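Local coordinates for protein mucin-like protocadherin (Homo sapiens, PDB 6OAE) that probably mediates calcium-dependent adhesion between neighbouring microvilli by pairing with the cadherin CDHR2 through an extracellular region that begins with two cadherin repeats, at residues G33-F47 and K65-G77. Sequence-based numbering, arbitrary orientation.
Sequences GQEVTLGALSTPFAF and KSLLEAQLLCQSG
The side chains of Lys65 and Thr43 pass in opposite directions, CD of the lysine touching CG2 of the threonine (3.7 Å). Next along, Glu69 and Thr43 are doubly joined: Thr43 N donates to Glu69 O, while Glu69 N gives a nearly straight bond (172°) to Thr43 OG1, a side chain standing in for a strand carbonyl. OE1 of Glu69 forms a salt bridge with Arg85 of strand 79-91. Ala70 sets its CB over the centre of the Phe47 ring, 3.8 Å from the centroid. Gln71 grips the type I turn Gly39–Ser42 at three points: its N donates to Ser42 OG (2.8 Å), its O takes Gly39 N, and, with CG anti to the backbone N (chi1 177°), the extended chain brings OE1 to Leu41 N (3.0 Å), the nitrogen sitting above the plane of the glutamine amide; NE2 is held by Gln83. Replacement by alanine would probably leave Leu41 N without its acceptor and Gln83 without its amide partner, although the backbone bonds to the turn could persist. Leu72 CB meets Val36 CG2. Leu73, in a hydrogen-bonded antiparallel pair with Thr37, presses CD1 tightly on Gly39 CA (3.5 Å). Cys74, disulfide-bonded to Cys6, lays SG against Val36 CG2. A like pair, Gln75–Glu35, completes edge strand 35-38 of a four-stranded sheet in the Greek-key beta sandwich of a cadherin repeat.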
# COMPACT_ATOMS: atom_id res chain seq x y z
N GLY A 33 -23.76 -6.15 39.67
CA GLY A 33 -25.06 -5.54 39.34
C GLY A 33 -25.08 -4.79 38.02
O GLY A 33 -26.17 -4.35 37.62
N GLN A 34 -23.92 -4.65 37.35
CA GLN A 34 -23.82 -3.99 36.02
C GLN A 34 -23.54 -5.06 34.94
O GLN A 34 -23.09 -6.15 35.30
CB GLN A 34 -22.73 -2.91 36.02
CG GLN A 34 -23.15 -1.62 36.72
CD GLN A 34 -22.08 -0.56 36.74
OE1 GLN A 34 -21.40 -0.30 35.74
NE2 GLN A 34 -21.92 0.09 37.88
N GLU A 35 -23.83 -4.74 33.68
CA GLU A 35 -23.51 -5.58 32.49
C GLU A 35 -22.88 -4.67 31.43
O GLU A 35 -23.33 -3.51 31.31
CB GLU A 35 -24.76 -6.27 31.94
CG GLU A 35 -25.19 -7.48 32.74
CD GLU A 35 -26.49 -8.13 32.29
OE1 GLU A 35 -27.08 -8.87 33.11
OE2 GLU A 35 -26.92 -7.91 31.14
N VAL A 36 -21.89 -5.18 30.70
CA VAL A 36 -21.23 -4.39 29.61
C VAL A 36 -21.61 -5.03 28.27
O VAL A 36 -21.54 -6.25 28.16
CB VAL A 36 -19.71 -4.27 29.80
CG1 VAL A 36 -18.98 -5.61 29.72
CG2 VAL A 36 -19.11 -3.26 28.83
N THR A 37 -21.99 -4.20 27.31
CA THR A 37 -22.37 -4.57 25.94
C THR A 37 -21.74 -3.57 24.98
O THR A 37 -21.35 -2.48 25.46
CB THR A 37 -23.90 -4.59 25.80
OG1 THR A 37 -24.36 -3.27 26.02
CG2 THR A 37 -24.57 -5.55 26.76
N LEU A 38 -21.63 -3.92 23.70
CA LEU A 38 -21.12 -2.99 22.66
C LEU A 38 -22.23 -1.99 22.34
O LEU A 38 -23.38 -2.44 22.21
CB LEU A 38 -20.69 -3.76 21.40
CG LEU A 38 -19.38 -4.54 21.52
CD1 LEU A 38 -19.13 -5.38 20.26
CD2 LEU A 38 -18.20 -3.60 21.76
N GLY A 39 -21.88 -0.71 22.26
CA GLY A 39 -22.77 0.37 21.81
C GLY A 39 -22.71 0.55 20.31
O GLY A 39 -21.81 -0.04 19.65
N ALA A 40 -23.62 1.36 19.77
CA ALA A 40 -23.82 1.56 18.31
C ALA A 40 -22.75 2.46 17.70
O ALA A 40 -22.73 2.53 16.47
CB ALA A 40 -25.21 2.09 18.04
N LEU A 41 -21.89 3.13 18.49
CA LEU A 41 -20.73 3.88 17.92
C LEU A 41 -19.55 2.92 17.66
O LEU A 41 -18.59 3.37 17.04
CB LEU A 41 -20.31 5.05 18.83
CG LEU A 41 -21.17 6.32 18.71
CD1 LEU A 41 -20.55 7.46 19.51
CD2 LEU A 41 -21.36 6.75 17.25
N SER A 42 -19.63 1.66 18.11
CA SER A 42 -18.63 0.61 17.79
C SER A 42 -18.55 0.42 16.27
O SER A 42 -19.61 0.36 15.62
CB SER A 42 -18.94 -0.71 18.44
OG SER A 42 -19.06 -0.58 19.85
N THR A 43 -17.35 0.30 15.73
CA THR A 43 -17.11 -0.13 14.34
C THR A 43 -17.92 -1.39 14.10
O THR A 43 -17.81 -2.36 14.86
CB THR A 43 -15.63 -0.42 14.06
OG1 THR A 43 -14.86 0.74 14.39
CG2 THR A 43 -15.40 -0.81 12.61
N PRO A 44 -18.79 -1.42 13.07
CA PRO A 44 -19.60 -2.61 12.79
C PRO A 44 -18.75 -3.85 12.47
O PRO A 44 -17.75 -3.68 11.82
CB PRO A 44 -20.44 -2.20 11.56
CG PRO A 44 -20.40 -0.69 11.52
CD PRO A 44 -19.07 -0.31 12.15
N PHE A 45 -19.16 -5.03 12.94
CA PHE A 45 -18.60 -6.34 12.52
C PHE A 45 -17.10 -6.41 12.79
O PHE A 45 -16.31 -6.82 11.85
CB PHE A 45 -18.81 -6.55 11.03
CG PHE A 45 -20.25 -6.59 10.60
CD1 PHE A 45 -21.00 -7.73 10.79
CD2 PHE A 45 -20.83 -5.50 9.99
CE1 PHE A 45 -22.32 -7.77 10.38
CE2 PHE A 45 -22.15 -5.54 9.59
CZ PHE A 45 -22.90 -6.68 9.79
N ALA A 46 -16.71 -6.00 13.98
CA ALA A 46 -15.28 -5.94 14.38
C ALA A 46 -15.09 -6.60 15.74
O ALA A 46 -14.16 -7.41 15.87
CB ALA A 46 -14.80 -4.51 14.35
N PHE A 47 -15.95 -6.31 16.72
CA PHE A 47 -15.71 -6.71 18.12
C PHE A 47 -16.82 -7.60 18.63
O PHE A 47 -17.95 -7.57 18.10
CB PHE A 47 -15.64 -5.45 19.00
CG PHE A 47 -14.49 -4.53 18.71
CD1 PHE A 47 -13.22 -4.81 19.22
CD2 PHE A 47 -14.65 -3.41 17.92
CE1 PHE A 47 -12.15 -3.96 18.96
CE2 PHE A 47 -13.59 -2.57 17.65
CZ PHE A 47 -12.33 -2.84 18.17
N LYS A 65 -9.78 -0.25 6.53
CA LYS A 65 -10.05 0.61 7.71
C LYS A 65 -8.88 0.50 8.68
O LYS A 65 -8.55 -0.64 9.06
CB LYS A 65 -11.37 0.17 8.35
CG LYS A 65 -12.02 1.16 9.30
CD LYS A 65 -13.26 0.61 9.96
CE LYS A 65 -14.42 0.37 9.01
NZ LYS A 65 -15.01 1.64 8.54
N SER A 66 -8.27 1.63 9.06
CA SER A 66 -7.02 1.71 9.86
C SER A 66 -7.30 1.91 11.36
O SER A 66 -6.36 1.82 12.16
CB SER A 66 -6.14 2.80 9.33
OG SER A 66 -6.72 4.07 9.56
N LEU A 67 -8.55 2.21 11.73
CA LEU A 67 -8.91 2.47 13.14
C LEU A 67 -10.25 1.81 13.44
O LEU A 67 -11.23 2.06 12.71
CB LEU A 67 -8.97 3.98 13.37
CG LEU A 67 -9.23 4.43 14.80
CD1 LEU A 67 -7.96 4.32 15.64
CD2 LEU A 67 -9.79 5.85 14.81
N LEU A 68 -10.27 0.95 14.46
CA LEU A 68 -11.48 0.21 14.89
C LEU A 68 -11.79 0.73 16.29
O LEU A 68 -10.84 0.84 17.08
CB LEU A 68 -11.21 -1.29 14.86
CG LEU A 68 -10.53 -1.82 13.60
CD1 LEU A 68 -10.25 -3.32 13.71
CD2 LEU A 68 -11.36 -1.54 12.37
N GLU A 69 -13.05 1.03 16.56
CA GLU A 69 -13.52 1.61 17.83
C GLU A 69 -14.56 0.68 18.44
O GLU A 69 -15.46 0.24 17.73
CB GLU A 69 -14.06 3.02 17.56
CG GLU A 69 -14.82 3.63 18.72
CD GLU A 69 -15.01 5.13 18.61
OE1 GLU A 69 -14.96 5.81 19.66
OE2 GLU A 69 -15.20 5.62 17.48
N ALA A 70 -14.45 0.41 19.73
CA ALA A 70 -15.44 -0.32 20.53
C ALA A 70 -15.99 0.66 21.55
O ALA A 70 -15.17 1.28 22.27
CB ALA A 70 -14.83 -1.52 21.20
N GLN A 71 -17.32 0.79 21.60
CA GLN A 71 -18.03 1.58 22.64
C GLN A 71 -18.53 0.57 23.65
O GLN A 71 -19.37 -0.26 23.27
CB GLN A 71 -19.15 2.41 22.00
CG GLN A 71 -19.96 3.20 23.03
CD GLN A 71 -21.14 3.90 22.40
OE1 GLN A 71 -21.79 3.37 21.50
NE2 GLN A 71 -21.42 5.10 22.88
N LEU A 72 -18.02 0.61 24.87
CA LEU A 72 -18.42 -0.30 25.96
C LEU A 72 -19.46 0.45 26.78
O LEU A 72 -19.08 1.50 27.33
CB LEU A 72 -17.23 -0.70 26.83
CG LEU A 72 -15.97 -1.15 26.10
CD1 LEU A 72 -15.05 -1.89 27.05
CD2 LEU A 72 -16.29 -2.00 24.89
N LEU A 73 -20.68 -0.06 26.81
CA LEU A 73 -21.83 0.51 27.55
C LEU A 73 -21.97 -0.29 28.83
O LEU A 73 -22.22 -1.50 28.73
CB LEU A 73 -23.10 0.43 26.71
CG LEU A 73 -23.12 1.20 25.39
CD1 LEU A 73 -24.49 1.08 24.73
CD2 LEU A 73 -22.78 2.67 25.58
N CYS A 74 -21.80 0.36 29.99
CA CYS A 74 -21.90 -0.30 31.31
C CYS A 74 -23.24 0.06 31.95
O CYS A 74 -23.36 1.16 32.49
CB CYS A 74 -20.71 0.07 32.17
SG CYS A 74 -19.25 -0.84 31.64
N GLN A 75 -24.20 -0.86 31.87
CA GLN A 75 -25.62 -0.65 32.24
C GLN A 75 -25.94 -1.41 33.53
O GLN A 75 -25.26 -2.42 33.80
CB GLN A 75 -26.52 -1.10 31.09
CG GLN A 75 -26.19 -0.43 29.76
CD GLN A 75 -27.15 -0.80 28.66
OE1 GLN A 75 -28.10 -1.56 28.87
NE2 GLN A 75 -26.91 -0.28 27.47
N SER A 76 -26.93 -0.92 34.29
CA SER A 76 -27.51 -1.55 35.50
C SER A 76 -29.03 -1.54 35.35
O SER A 76 -29.61 -0.43 35.38
CB SER A 76 -27.09 -0.86 36.77
OG SER A 76 -27.67 -1.48 37.90
N GLY A 77 -29.65 -2.71 35.18
CA GLY A 77 -31.08 -2.85 34.87
C GLY A 77 -31.45 -2.19 33.54
O GLY A 77 -32.61 -1.77 33.41